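PDB 3E19: FeoA from Thermococcus thioreducens, which probably takes part in ferrous iron uptake as a small SH3-like beta-barrel protein and is thought to act as a metal-binding transcriptional regulator. Local coordinates for residues 5-10 with 53-58; 19-22 with 27-30; 29-34 with 70-75; 45-50 with 64-69. One frame throughout, in Å; residues are numbered along the deposited sequence.

How the contacts relate
All four contacts belong to one small SH3-like barrel. Contact 1 lies nearest its middle, about 3 Å from the centre of the chain, and contact 3 closes the same core from the helix 24-32 side, their centres about 9 Å apart. The two are joined by backbone pairing of strands 4-6 and 72-76, with Leu7 N 2.8 Å from Val72 O. Contacts 2 and 3 share Gln29 and Lys30, and their centres are about 4 Å apart. Contact 4 lies at the surface, its centre about 8 Å from that of contact 1, to which it is linked by Ile53 O, 2.8 Å from Ile64 N; Leu68 and Ile64 bring it against Leu31 and Met34 of contact 3.

Contact 1 of 4, residues 5-10 with 53-58; sequences VPLSEM and IIISVG
Leu7 and Ser8, at the turn that follows strand 4-6, meet Ile53 and Ile55 of strand 53-57 by apolar packing alone; no hydrogen bond crosses between the two segments. Two kinds of touching make up the contact. The first is methyl against backbone. Ile53 sends CD1, the end of its longer branch, to the main chain of the turn, where it lies 3.8 Å from Ser8 CA and 4.0 Å from Leu7 O. Its CG1 stands anti to the carbonyl carbon (chi1 -53°) and the branch runs on extended, which carries CD1 across to the turn. The second is methyl against methyl: Leu7 CD1 approaches Ile55 CG2 at 4.2 Å, a looser touch. Ile53 and Ile55, alternate residues of one strand, both direct their CB toward the turn, whereas the CB of Ser8 points away, so that Ser8 offers its backbone to Ile53.

Some polar backbone groups are paired within the turn. Glu9 N bonds to Pro6 O at 2.9 Å and Met10 N to Leu7 O at 3.0 Å, fixing the 3-10 segment 7-9, while Leu7 also pairs with Val72 of strand 72-76. Around the contact, Ile42 and Val44 touch Leu7, Ile64 touches Ile53, and Phe62 and Leu36 touch Ile55.

With three of the four touching residues buried, the chemistry is that of a hydrocarbon barrel interior: the contact probably rests on shape and the exclusion of water, and the two bonds within the turn pair four of its polar atoms beside the isoleucines.

Contact 2 of 4, residues 19-22 with 27-30; sequences VNIL and ARQK
Ile21, at the end of strand 15-21, puts its CG2 methyl against the first turns of helix 24-32, and the close packing of the contact gathers round this methyl and the CB of Ala27. CG2 lies 3.9 Å from Arg28 CG, the two side chains crossing obliquely, and 4.5 Å from Ala27 CB. It is placed there because it stands anti to the backbone N, with the longer CG1 branch turned beside that N (chi1 -59°). Ala27, the one buried residue among those that touch, also brings its CB to 3.6 Å from Leu22 O, a methyl against a carbonyl oxygen and the closest approach of the contact. That oxygen has a weak hydrogen bond from Arg71 NH1 as well.

The other side is looser. The Leu22 side chain turns from the helix to pack on Met73. Arg28 gives the contact only the aliphatic start of its chain; beyond CG the chain bends at chi3 (-56°) and leads away from Ile21. Arg28 also packs on Gly58 of the second subunit, which places this edge of the contact beside an interface.

Val19 and Asn20, just before Ile21, both face Met73 in a classic beta bulge. A strand running through a short connection into a helix that folds back against the strand's end is the local arrangement here, set within the small SH3-like barrel of the FeoA domain.

Contact 3 of 4, residues 29-34 with 70-75; sequences QKLVSM and GRVMVR
Leu31 of helix 24-32 packs on Val72 of strand 72-76 in a buried helix-on-barrel contact about 5 Å from the centre of the chain. The fold is the SH3-like barrel of the FeoA domain, and the helix, which follows strand 15-21 and precedes strand 41-46 in the chain, lies against it here. No hydrogen bond joins the two segments; the interaction is almost wholly between branched aliphatic side chains.

The isopropyl end of Leu31 does most of the touching. Both of its methyls face the same Val72 methyl, CD2 at 3.5 Å and CD1 at 3.9 Å from CG2, as the two side chains run alongside one another, pointing opposite ways. Val72 presents CG2 because this branch is anti to the carbonyl carbon, while CG1 takes the place anti to the backbone N (chi1 -177°). Leu31 has further neighbours in Ile21, Leu36, Ile64 and Leu68, which continue the apolar surroundings, and Val72 also packs on Leu7, of contact 1.

At the exposed edge Arg71 contributes only its CB, 4.2 Å from Leu31 CD1, and the end of its chain leads away from the helix. Lys30 is close by with a like charge, its NZ 6.3 Å from Arg71 NH2, and it packs on Lys66 of the third subunit.

Met34 has its side chain on Phe62, Ile64 and Leu68, and its backbone reaches back to the residue at the heart of the contact: Met34 N donates a hydrogen bond to Leu31 O at 2.9 Å.

Contact 4 of 4, residues 45-50 with 64-69; sequences LESHPM and IGKGLA
Lys66, the first residue of helix 66-69, reaches across to the loop after strand 41-46 and gives its ammonium group to two consecutive backbone carbonyls. NZ donates to Pro49 O at 2.7 Å and to His48 O at 2.9 Å. Neither bond follows a carbonyl plane: the nitrogen stands 63° out of that of Pro49 and 37° out of that of His48, so it sits above each plane and meets neither oxygen on a lone pair. The aliphatic chain, bent at chi2, chi3 and chi4, carries NZ to both, and CD comes within 3.5 Å of Pro49 O on the way. Ser47 OG lies 4.1 Å from Lys66 CE, a packing touch.

A water completes the link from the other end of the same residue. It accepts from Lys66 N at 2.9 Å and donates to Met50 O at 3.2 Å, which satisfies a backbone N-H in the first turn of the helix. Gly65 is the N-cap residue of this short helix, which joins the last two strands of the SH3-like barrel; Gly65 O receives the N-H of Ala69. Gly65 N in turn bonds to Glu9 OE1 of the third subunit.

With an alanine at Lys66, His48 O and Pro49 O would probably lose the donor they share, and the 48-50 loop would be less firmly tied to the helix. His48 and Pro49 are exposed, and the imidazole of His48 leads away from the helix.

Contact 1 of 4, residues 5-10 with 53-58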
loop_
_atom_site.group_PDB
_atom_site.type_symbol
_atom_site.label_atom_id
_atom_site.label_comp_id
_atom_site.label_asym_id
_atom_site.label_seq_id
_atom_site.Cartn_x
_atom_site.Cartn_y
_atom_site.Cartn_z
ATOM N N VAL C 5 28.782 10.487 -20.445
ATOM C CA VAL C 5 28.902 11.392 -19.288
ATOM C C VAL C 5 28.162 10.831 -18.106
ATOM O O VAL C 5 27.244 10.043 -18.306
ATOM C CB VAL C 5 28.297 12.756 -19.624
ATOM C CG1 VAL C 5 29.103 13.428 -20.743
ATOM C CG2 VAL C 5 26.860 12.632 -19.969
ATOM N N PRO C 6 28.561 11.214 -16.879
ATOM C CA PRO C 6 27.782 10.855 -15.707
ATOM C C PRO C 6 26.410 11.506 -15.705
ATOM O O PRO C 6 26.222 12.621 -16.204
ATOM C CB PRO C 6 28.635 11.373 -14.533
ATOM C CG PRO C 6 29.996 11.586 -15.112
ATOM C CD PRO C 6 29.759 11.995 -16.509
ATOM N N LEU C 7 25.437 10.812 -15.139
ATOM C CA LEU C 7 24.099 11.337 -15.127
ATOM C C LEU C 7 24.108 12.688 -14.422
ATOM O O LEU C 7 23.357 13.557 -14.806
ATOM C CB LEU C 7 23.162 10.349 -14.458
ATOM C CG LEU C 7 21.774 10.808 -14.056
ATOM C CD1 LEU C 7 21.076 11.238 -15.276
ATOM C CD2 LEU C 7 21.079 9.632 -13.349
ATOM N N SER C 8 24.966 12.851 -13.417
ATOM C CA SER C 8 25.147 14.134 -12.681
ATOM C C SER C 8 25.473 15.340 -13.560
ATOM O O SER C 8 25.266 16.488 -13.127
ATOM C CB SER C 8 26.244 13.979 -11.631
ATOM O OG SER C 8 27.479 13.585 -12.222
ATOM N N GLU C 9 25.985 15.099 -14.770
ATOM C CA GLU C 9 26.343 16.161 -15.689
ATOM C C GLU C 9 25.307 16.434 -16.754
ATOM O O GLU C 9 25.512 17.301 -17.573
ATOM C CB GLU C 9 27.728 15.902 -16.314
ATOM C CG GLU C 9 28.790 16.081 -15.286
ATOM C CD GLU C 9 30.156 15.550 -15.686
ATOM O OE1 GLU C 9 30.432 15.405 -16.898
ATOM O OE2 GLU C 9 30.947 15.282 -14.741
ATOM N N MET C 10 24.177 15.742 -16.720
ATOM C CA MET C 10 23.185 15.888 -17.755
ATOM C C MET C 10 22.113 16.877 -17.328
ATOM O O MET C 10 21.848 17.073 -16.167
ATOM C CB MET C 10 22.548 14.545 -18.060
ATOM C CG MET C 10 23.516 13.598 -18.676
ATOM S SD MET C 10 22.778 11.971 -18.865
ATOM C CE MET C 10 21.620 12.289 -20.218
ATOM N N ILE C 53 18.339 15.761 -8.845
ATOM C CA ILE C 53 17.957 15.619 -10.247
ATOM C C ILE C 53 16.684 14.803 -10.326
ATOM O O ILE C 53 16.576 13.740 -9.683
ATOM C CB ILE C 53 19.085 14.889 -11.018
ATOM C CG1 ILE C 53 20.418 15.596 -10.771
ATOM C CG2 ILE C 53 18.777 14.824 -12.502
ATOM C CD1 ILE C 53 21.600 14.923 -11.456
ATOM N N ILE C 54 15.746 15.237 -11.145
ATOM C CA ILE C 54 14.540 14.469 -11.368
ATOM C C ILE C 54 14.658 13.802 -12.717
ATOM O O ILE C 54 14.850 14.483 -13.721
ATOM C CB ILE C 54 13.279 15.355 -11.331
ATOM C CG1 ILE C 54 13.240 16.157 -10.024
ATOM C CG2 ILE C 54 11.990 14.544 -11.600
ATOM C CD1 ILE C 54 13.316 15.337 -8.711
ATOM N N ILE C 55 14.537 12.476 -12.734
ATOM C CA ILE C 55 14.602 11.689 -13.952
ATOM C C ILE C 55 13.332 10.884 -14.179
ATOM O O ILE C 55 12.540 10.642 -13.264
ATOM C CB ILE C 55 15.813 10.682 -13.945
ATOM C CG1 ILE C 55 15.644 9.640 -12.825
ATOM C CG2 ILE C 55 17.156 11.424 -13.734
ATOM C CD1 ILE C 55 16.743 8.506 -12.726
ATOM N N SER C 56 13.192 10.410 -15.412
ATOM C CA SER C 56 12.171 9.468 -15.779
ATOM C C SER C 56 12.840 8.236 -16.414
ATOM O O SER C 56 13.672 8.368 -17.339
ATOM C CB SER C 56 11.234 10.152 -16.752
ATOM O OG SER C 56 10.390 9.231 -17.387
ATOM N N VAL C 57 12.500 7.061 -15.881
ATOM C CA VAL C 57 12.999 5.737 -16.342
ATOM C C VAL C 57 11.793 4.824 -16.545
ATOM O O VAL C 57 11.039 4.577 -15.621
ATOM C CB VAL C 57 13.998 5.106 -15.358
ATOM C CG1 VAL C 57 14.720 3.877 -16.002
ATOM C CG2 VAL C 57 15.023 6.103 -14.960
ATOM N N GLY C 58 11.576 4.393 -17.794
ATOM C CA GLY C 58 10.457 3.531 -18.125
ATOM C C GLY C 58 9.131 4.146 -17.782
ATOM O O GLY C 58 8.197 3.427 -17.368
#

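Contact 2 of 4, residues 19-22 with 27-30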
loop_
_atom_site.group_PDB
_atom_site.type_symbol
_atom_site.label_atom_id
_atom_site.label_comp_id
_atom_site.label_asym_id
_atom_site.label_seq_id
_atom_site.Cartn_x
_atom_site.Cartn_y
_atom_site.Cartn_z
ATOM N N VAL C 19 25.288 3.019 -19.485
ATOM C CA VAL C 19 26.331 2.166 -20.040
ATOM C C VAL C 19 27.074 1.457 -18.932
ATOM O O VAL C 19 27.506 0.343 -19.146
ATOM C CB VAL C 19 27.321 2.915 -21.003
ATOM C CG1 VAL C 19 26.589 3.352 -22.259
ATOM C CG2 VAL C 19 28.068 4.085 -20.334
ATOM N N ASN C 20 27.166 2.056 -17.758
ATOM C CA ASN C 20 27.974 1.530 -16.673
ATOM C C ASN C 20 27.548 2.121 -15.355
ATOM O O ASN C 20 27.216 3.266 -15.312
ATOM C CB ASN C 20 29.420 1.931 -16.867
ATOM C CG ASN C 20 30.384 1.065 -16.096
ATOM O OD1 ASN C 20 30.715 -0.052 -16.530
ATOM N ND2 ASN C 20 30.904 1.591 -15.004
ATOM N N ILE C 21 27.582 1.328 -14.302
ATOM C CA ILE C 21 27.374 1.797 -12.959
ATOM C C ILE C 21 28.726 1.689 -12.258
ATOM O O ILE C 21 29.290 0.611 -12.228
ATOM C CB ILE C 21 26.370 0.876 -12.216
ATOM C CG1 ILE C 21 25.028 0.824 -12.930
ATOM C CG2 ILE C 21 26.203 1.332 -10.766
ATOM C CD1 ILE C 21 24.417 2.186 -13.263
ATOM N N LEU C 22 29.245 2.786 -11.713
ATOM C CA LEU C 22 30.539 2.788 -11.005
ATOM C C LEU C 22 30.322 2.406 -9.544
ATOM O O LEU C 22 29.418 2.913 -8.919
ATOM C CB LEU C 22 31.200 4.182 -11.050
ATOM C CG LEU C 22 31.242 4.893 -12.432
ATOM C CD1 LEU C 22 31.758 6.335 -12.364
ATOM C CD2 LEU C 22 32.014 4.093 -13.475
ATOM N N ALA C 27 26.301 0.317 -4.526
ATOM C CA ALA C 27 25.913 1.265 -5.592
ATOM C C ALA C 27 24.857 0.665 -6.518
ATOM O O ALA C 27 23.788 1.252 -6.730
ATOM C CB ALA C 27 27.128 1.643 -6.400
ATOM N N ARG C 28 25.181 -0.497 -7.079
ATOM C CA ARG C 28 24.243 -1.231 -7.946
ATOM C C ARG C 28 22.869 -1.447 -7.272
ATOM O O ARG C 28 21.839 -1.191 -7.873
ATOM C CB ARG C 28 24.866 -2.557 -8.438
ATOM C CG ARG C 28 25.992 -2.300 -9.442
ATOM C CD ARG C 28 26.805 -3.534 -9.850
ATOM N NE ARG C 28 27.387 -4.207 -8.690
ATOM C CZ ARG C 28 28.284 -5.194 -8.736
ATOM N NH1 ARG C 28 28.731 -5.681 -9.896
ATOM N NH2 ARG C 28 28.718 -5.721 -7.597
ATOM N N GLN C 29 22.845 -1.848 -6.009
ATOM C CA GLN C 29 21.562 -2.081 -5.336
ATOM C C GLN C 29 20.782 -0.782 -5.107
ATOM O O GLN C 29 19.547 -0.734 -5.225
ATOM C CB GLN C 29 21.777 -2.838 -4.015
ATOM C CG GLN C 29 22.434 -4.237 -4.174
ATOM C CD GLN C 29 22.790 -4.853 -2.813
ATOM O OE1 GLN C 29 23.965 -4.925 -2.428
ATOM N NE2 GLN C 29 21.767 -5.221 -2.055
ATOM N N LYS C 30 21.485 0.292 -4.788
ATOM C CA LYS C 30 20.824 1.587 -4.629
ATOM C C LYS C 30 20.243 2.094 -5.962
ATOM O O LYS C 30 19.139 2.647 -6.021
ATOM C CB LYS C 30 21.813 2.614 -4.085
ATOM C CG LYS C 30 21.701 2.845 -2.601
ATOM C CD LYS C 30 22.649 3.951 -2.160
ATOM C CE LYS C 30 24.098 3.555 -2.361
ATOM N NZ LYS C 30 24.990 4.277 -1.375
#

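Contact 3 of 4, residues 29-34 with 70-75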
loop_
_atom_site.group_PDB
_atom_site.type_symbol
_atom_site.label_atom_id
_atom_site.label_comp_id
_atom_site.label_asym_id
_atom_site.label_seq_id
_atom_site.Cartn_x
_atom_site.Cartn_y
_atom_site.Cartn_z
ATOM N N GLN C 29 22.845 -1.848 -6.009
ATOM C CA GLN C 29 21.562 -2.081 -5.336
ATOM C C GLN C 29 20.782 -0.782 -5.107
ATOM O O GLN C 29 19.547 -0.734 -5.225
ATOM C CB GLN C 29 21.777 -2.838 -4.015
ATOM C CG GLN C 29 22.434 -4.237 -4.174
ATOM C CD GLN C 29 22.790 -4.853 -2.813
ATOM O OE1 GLN C 29 23.965 -4.925 -2.428
ATOM N NE2 GLN C 29 21.767 -5.221 -2.055
ATOM N N LYS C 30 21.485 0.292 -4.788
ATOM C CA LYS C 30 20.824 1.587 -4.629
ATOM C C LYS C 30 20.243 2.094 -5.962
ATOM O O LYS C 30 19.139 2.647 -6.021
ATOM C CB LYS C 30 21.813 2.614 -4.085
ATOM C CG LYS C 30 21.701 2.845 -2.601
ATOM C CD LYS C 30 22.649 3.951 -2.160
ATOM C CE LYS C 30 24.098 3.555 -2.361
ATOM N NZ LYS C 30 24.990 4.277 -1.375
ATOM N N LEU C 31 20.977 1.863 -7.039
ATOM C CA LEU C 31 20.575 2.354 -8.359
ATOM C C LEU C 31 19.537 1.489 -9.134
ATOM O O LEU C 31 18.691 2.018 -9.867
ATOM C CB LEU C 31 21.857 2.556 -9.176
ATOM C CG LEU C 31 22.654 3.763 -8.690
ATOM C CD1 LEU C 31 24.075 3.646 -9.193
ATOM C CD2 LEU C 31 22.004 5.085 -9.180
ATOM N N VAL C 32 19.582 0.169 -8.951
ATOM C CA VAL C 32 18.735 -0.713 -9.750
ATOM C C VAL C 32 17.276 -0.472 -9.362
ATOM O O VAL C 32 16.397 -0.600 -10.186
ATOM C CB VAL C 32 19.103 -2.180 -9.550
ATOM C CG1 VAL C 32 18.786 -2.578 -8.110
ATOM C CG2 VAL C 32 18.342 -3.080 -10.547
ATOM N N SER C 33 17.036 -0.037 -8.128
ATOM C CA SER C 33 15.688 0.270 -7.652
ATOM C C SER C 33 15.075 1.532 -8.293
ATOM O O SER C 33 13.880 1.797 -8.144
ATOM C CB SER C 33 15.639 0.296 -6.101
ATOM O OG SER C 33 16.071 1.522 -5.521
ATOM N N MET C 34 15.882 2.288 -9.031
ATOM C CA MET C 34 15.369 3.427 -9.828
ATOM C C MET C 34 15.446 3.091 -11.305
ATOM O O MET C 34 15.386 3.982 -12.175
ATOM C CB MET C 34 16.176 4.691 -9.546
ATOM C CG MET C 34 15.828 5.364 -8.222
ATOM S SD MET C 34 16.892 6.820 -7.866
ATOM C CE MET C 34 18.331 5.928 -7.294
ATOM N N GLY C 70 26.494 10.680 -10.072
ATOM C CA GLY C 70 27.858 10.564 -10.561
ATOM C C GLY C 70 28.348 9.162 -10.854
ATOM O O GLY C 70 29.308 8.964 -11.609
ATOM N N ARG C 71 27.711 8.174 -10.255
ATOM C CA ARG C 71 28.018 6.797 -10.516
ATOM C C ARG C 71 27.324 6.199 -11.728
ATOM O O ARG C 71 27.634 5.045 -12.085
ATOM C CB ARG C 71 27.624 5.902 -9.345
ATOM C CG ARG C 71 28.134 6.355 -8.025
ATOM C CD ARG C 71 29.610 6.271 -7.828
ATOM N NE ARG C 71 29.772 6.220 -6.370
ATOM C CZ ARG C 71 30.358 5.244 -5.675
ATOM N NH1 ARG C 71 30.945 4.214 -6.278
ATOM N NH2 ARG C 71 30.406 5.336 -4.346
ATOM N N VAL C 72 26.388 6.933 -12.343
ATOM C CA VAL C 72 25.675 6.426 -13.485
ATOM C C VAL C 72 26.309 6.987 -14.785
ATOM O O VAL C 72 26.208 8.171 -15.038
ATOM C CB VAL C 72 24.187 6.744 -13.391
ATOM C CG1 VAL C 72 23.434 6.145 -14.549
ATOM C CG2 VAL C 72 23.630 6.262 -12.091
ATOM N N MET C 73 26.977 6.161 -15.598
ATOM C CA MET C 73 27.563 6.665 -16.858
ATOM C C MET C 73 26.575 6.439 -17.977
ATOM O O MET C 73 26.059 5.327 -18.165
ATOM C CB MET C 73 28.892 5.917 -17.193
ATOM C CG MET C 73 29.981 6.122 -16.167
ATOM S SD MET C 73 30.358 7.891 -15.948
ATOM C CE MET C 73 30.520 8.318 -17.735
ATOM N N VAL C 74 26.319 7.459 -18.750
ATOM C CA VAL C 74 25.235 7.425 -19.694
ATOM C C VAL C 74 25.818 7.791 -21.057
ATOM O O VAL C 74 26.636 8.722 -21.151
ATOM C CB VAL C 74 24.160 8.421 -19.277
ATOM C CG1 VAL C 74 22.961 8.432 -20.239
ATOM C CG2 VAL C 74 23.708 8.074 -17.860
ATOM N N ARG C 75 25.400 7.087 -22.094
ATOM C CA ARG C 75 25.644 7.575 -23.453
ATOM C C ARG C 75 24.442 8.371 -23.933
ATOM O O ARG C 75 23.330 7.865 -23.929
ATOM C CB ARG C 75 25.948 6.435 -24.401
ATOM C CG ARG C 75 24.881 5.366 -24.597
ATOM C CD ARG C 75 25.492 4.280 -25.528
ATOM N NE ARG C 75 25.674 4.747 -26.903
ATOM C CZ ARG C 75 26.390 4.112 -27.846
ATOM N NH1 ARG C 75 26.448 4.633 -29.065
ATOM N NH2 ARG C 75 27.109 3.016 -27.568
#

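Contact 4 of 4, residues 45-50 with 64-69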
loop_
_atom_site.group_PDB
_atom_site.type_symbol
_atom_site.label_atom_id
_atom_site.label_comp_id
_atom_site.label_asym_id
_atom_site.label_seq_id
_atom_site.Cartn_x
_atom_site.Cartn_y
_atom_site.Cartn_z
ATOM N N LEU C 45 14.569 15.361 -16.329
ATOM C CA LEU C 45 13.408 16.259 -16.322
ATOM C C LEU C 45 13.708 17.594 -15.646
ATOM O O LEU C 45 13.206 18.605 -16.072
ATOM C CB LEU C 45 12.228 15.605 -15.610
ATOM C CG LEU C 45 11.708 14.276 -16.146
ATOM C CD1 LEU C 45 10.418 13.946 -15.463
ATOM C CD2 LEU C 45 11.479 14.319 -17.635
ATOM N N GLU C 46 14.488 17.581 -14.573
ATOM C CA GLU C 46 14.809 18.797 -13.814
ATOM C C GLU C 46 16.127 18.597 -13.120
ATOM O O GLU C 46 16.459 17.487 -12.715
ATOM C CB GLU C 46 13.778 19.178 -12.716
ATOM C CG GLU C 46 12.406 18.576 -12.844
ATOM C CD GLU C 46 11.513 18.865 -11.643
ATOM O OE1 GLU C 46 11.889 19.741 -10.820
ATOM O OE2 GLU C 46 10.436 18.202 -11.523
ATOM N N SER C 47 16.851 19.698 -12.949
ATOM C CA SER C 47 18.090 19.700 -12.205
ATOM C C SER C 47 18.396 21.087 -11.672
ATOM O O SER C 47 17.976 22.094 -12.271
ATOM C CB SER C 47 19.230 19.243 -13.098
ATOM O OG SER C 47 20.386 18.994 -12.326
ATOM N N HIS C 48 19.154 21.118 -10.576
ATOM C CA HIS C 48 19.647 22.343 -9.933
ATOM C C HIS C 48 21.101 22.191 -9.512
ATOM O O HIS C 48 21.545 21.047 -9.324
ATOM C CB HIS C 48 18.875 22.564 -8.666
ATOM C CG HIS C 48 17.407 22.668 -8.872
ATOM N ND1 HIS C 48 16.593 21.561 -8.977
ATOM C CD2 HIS C 48 16.601 23.748 -8.987
ATOM C CE1 HIS C 48 15.346 21.957 -9.160
ATOM N NE2 HIS C 48 15.324 23.275 -9.163
ATOM N N PRO C 49 21.815 23.334 -9.262
ATOM C CA PRO C 49 23.165 23.358 -8.631
ATOM C C PRO C 49 23.238 22.088 -7.820
ATOM O O PRO C 49 24.188 21.336 -7.997
ATOM C CB PRO C 49 23.134 24.653 -7.831
ATOM C CG PRO C 49 22.372 25.571 -8.786
ATOM C CD PRO C 49 21.348 24.713 -9.518
ATOM N N MET C 50 22.341 21.863 -6.861
ATOM C CA MET C 50 22.671 21.559 -5.459
ATOM C C MET C 50 21.907 20.192 -5.395
ATOM O O MET C 50 21.804 19.551 -4.365
ATOM C CB MET C 50 22.160 22.532 -4.414
ATOM C CG MET C 50 20.650 22.641 -4.265
ATOM S SD MET C 50 19.893 23.714 -5.500
ATOM C CE MET C 50 18.358 24.200 -4.679
ATOM N N ILE C 64 17.094 11.786 -7.732
ATOM C CA ILE C 64 18.362 11.223 -7.374
ATOM C C ILE C 64 19.306 12.338 -6.962
ATOM O O ILE C 64 19.206 13.458 -7.463
ATOM C CB ILE C 64 18.920 10.398 -8.595
ATOM C CG1 ILE C 64 20.194 9.661 -8.232
ATOM C CG2 ILE C 64 19.066 11.261 -9.898
ATOM C CD1 ILE C 64 20.536 8.535 -9.275
ATOM N N GLY C 65 20.204 12.046 -6.032
ATOM C CA GLY C 65 21.170 13.023 -5.594
ATOM C C GLY C 65 22.287 13.100 -6.593
ATOM O O GLY C 65 22.586 12.111 -7.260
ATOM N N LYS C 66 22.915 14.264 -6.692
ATOM C CA LYS C 66 24.052 14.451 -7.593
ATOM C C LYS C 66 25.175 13.473 -7.325
ATOM O O LYS C 66 25.823 12.967 -8.266
ATOM C CB LYS C 66 24.623 15.878 -7.479
ATOM C CG LYS C 66 23.773 16.930 -8.143
ATOM C CD LYS C 66 24.583 17.976 -8.882
ATOM C CE LYS C 66 23.792 18.498 -10.115
ATOM N NZ LYS C 66 23.989 19.972 -10.353
ATOM N N GLY C 67 25.460 13.227 -6.054
ATOM C CA GLY C 67 26.507 12.232 -5.702
ATOM C C GLY C 67 26.266 10.842 -6.271
ATOM O O GLY C 67 27.139 10.287 -6.956
ATOM N N LEU C 68 25.078 10.275 -6.026
ATOM C CA LEU C 68 24.777 8.944 -6.529
ATOM C C LEU C 68 24.695 8.946 -8.061
ATOM O O LEU C 68 25.148 7.978 -8.702
ATOM C CB LEU C 68 23.495 8.344 -5.913
ATOM C CG LEU C 68 23.274 6.850 -6.193
ATOM C CD1 LEU C 68 24.450 5.935 -5.756
ATOM C CD2 LEU C 68 21.969 6.351 -5.575
ATOM N N ALA C 69 24.161 10.024 -8.619
ATOM C CA ALA C 69 24.065 10.237 -10.057
ATOM C C ALA C 69 25.442 10.284 -10.776
ATOM O O ALA C 69 25.552 9.894 -11.931
ATOM C CB ALA C 69 23.265 11.491 -10.340
HETATM O O HOH W 1 22.560 16.457 -4.808
#